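PDB 3IIB: peptidase M28, which hydrolyses peptide bonds as a zinc-dependent M28 metallopeptidase, probably as a carboxypeptidase or dipeptidase, and works as a homodimer. Local coordinates for the interface of chains A and B. Sequence-based numbering; all coordinates share one arbitrary frame. Chains: chain A/B, Peptidase M28.

The interface of chains A and B. Residues chain A 86, 88, 208, 212; chain B 31-34.
The C-terminal end of helix 22-33 of chain B, with B:Val34 just beyond it, meets the loop residue A:Phe86, the start of strand 88-90 at A:Gln88, and one side of helix 203-213 of chain A. A helix ends with carbonyl oxygens that lack a further turn to bind them, and A:Gln88 reaches across to serve two. Its amide NE2 donates to the backbone O of B:Thr31 at 2.8 Å, a fairly straight bond (161° at the hydrogen), and also to the O of B:Val32 at 2.8 Å. The second bond is more bent, 126° at the hydrogen: the acceptor lies close to the amide plane, but NE2 stands well above the carbonyl plane of B:Val32. Glutamine suits the place because its amide nitrogen carries two hydrogens on a long side chain, whose bend at chi2 (-147°) helps turn the amide toward the helix end. A leucine here would keep some bulk but would probably leave both carbonyls without their partner from chain A.

A:Phe86 lays one ring face over the backbone of B:Glu33, whose CA sits 3.8 Å from the ring centroid in a CH-pi contact. The ring and the B:Glu33 side chain run side by side in the same direction, and the glutamate methylene CG lies 3.9 Å from CZ at the ring's far end. A flat aromatic ring can thus pack on both backbone and aliphatic stem.

B:Val32 supplies the apolar bulk between these contacts and helix 203-213. Its CG1 meets CG of the selenomethionine A:Met212 at 3.8 Å, while CD1 of A:Leu208 approaches its CA at 3.8 Å; each of the two chain A side chains runs antiparallel to the valine side chain as it passes. A short branched residue brings a methyl to A:Met212 while letting A:Leu208 come up to its backbone CA.

In the homodimer, probably the active form, the end of helix 22-33 of one subunit thus abuts the 86-88 stretch and helix 203-213 of the other, and the two-fold axis repeats the patch with the chains exchanged.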
# COMPACT_ATOMS: atom_id res chain seq x y z
N PHE A 86 -20.01 -14.04 -2.40
CA PHE A 86 -19.38 -14.05 -1.09
C PHE A 86 -19.19 -12.60 -0.68
O PHE A 86 -18.34 -11.89 -1.27
CB PHE A 86 -18.01 -14.73 -1.18
CG PHE A 86 -18.04 -16.05 -1.89
CD1 PHE A 86 -18.81 -17.10 -1.38
CD2 PHE A 86 -17.36 -16.24 -3.09
CE1 PHE A 86 -18.87 -18.30 -2.03
CE2 PHE A 86 -17.41 -17.45 -3.72
CZ PHE A 86 -18.17 -18.47 -3.21
N GLN A 88 -18.02 -9.21 0.56
CA GLN A 88 -16.74 -8.69 0.98
C GLN A 88 -16.60 -7.21 0.68
O GLN A 88 -17.13 -6.73 -0.33
CB GLN A 88 -15.64 -9.39 0.20
CG GLN A 88 -15.47 -10.83 0.50
CD GLN A 88 -14.06 -11.29 0.39
OE1 GLN A 88 -13.16 -10.57 0.73
NE2 GLN A 88 -13.86 -12.57 0.00
N LEU A 208 -9.84 -10.49 -6.72
CA LEU A 208 -10.88 -11.16 -5.94
C LEU A 208 -12.14 -11.39 -6.78
O LEU A 208 -12.75 -12.47 -6.74
CB LEU A 208 -11.23 -10.35 -4.69
CG LEU A 208 -12.39 -10.83 -3.82
CD1 LEU A 208 -12.05 -12.22 -3.26
CD2 LEU A 208 -12.61 -9.77 -2.69
N MSE A 212 -13.97 -15.10 -8.00
CA MSE A 212 -15.39 -15.45 -7.92
C MSE A 212 -16.02 -15.79 -9.28
O MSE A 212 -16.82 -16.73 -9.36
CB MSE A 212 -16.14 -14.29 -7.27
CG MSE A 212 -15.86 -14.19 -5.78
SE MSE A 212 -16.93 -12.85 -4.91
CE MSE A 212 -15.76 -12.56 -3.35
N THR B 31 -9.84 -16.93 1.65
CA THR B 31 -9.82 -15.49 1.39
C THR B 31 -10.89 -15.08 0.37
O THR B 31 -11.45 -13.98 0.48
CB THR B 31 -8.43 -14.97 0.97
OG1 THR B 31 -7.99 -15.69 -0.19
CG2 THR B 31 -7.41 -15.14 2.10
N VAL B 32 -11.20 -15.94 -0.60
CA VAL B 32 -12.25 -15.63 -1.59
C VAL B 32 -13.66 -15.91 -1.08
O VAL B 32 -14.54 -15.06 -1.21
CB VAL B 32 -12.01 -16.40 -2.91
CG1 VAL B 32 -13.20 -16.17 -3.92
CG2 VAL B 32 -10.65 -16.02 -3.51
N GLU B 33 -13.87 -17.09 -0.47
CA GLU B 33 -15.22 -17.54 -0.12
C GLU B 33 -15.74 -17.02 1.25
O GLU B 33 -16.93 -17.14 1.54
CB GLU B 33 -15.28 -19.06 -0.17
CG GLU B 33 -14.88 -19.68 -1.52
CD GLU B 33 -14.64 -21.17 -1.42
OE1 GLU B 33 -15.31 -21.79 -0.58
OE2 GLU B 33 -13.72 -21.73 -2.09
N VAL B 34 -14.83 -16.46 2.04
CA VAL B 34 -15.14 -15.82 3.30
C VAL B 34 -14.62 -14.42 3.33
O VAL B 34 -15.41 -13.51 3.58
CB VAL B 34 -14.55 -16.62 4.50
CG1 VAL B 34 -15.01 -16.04 5.85
CG2 VAL B 34 -14.96 -18.09 4.39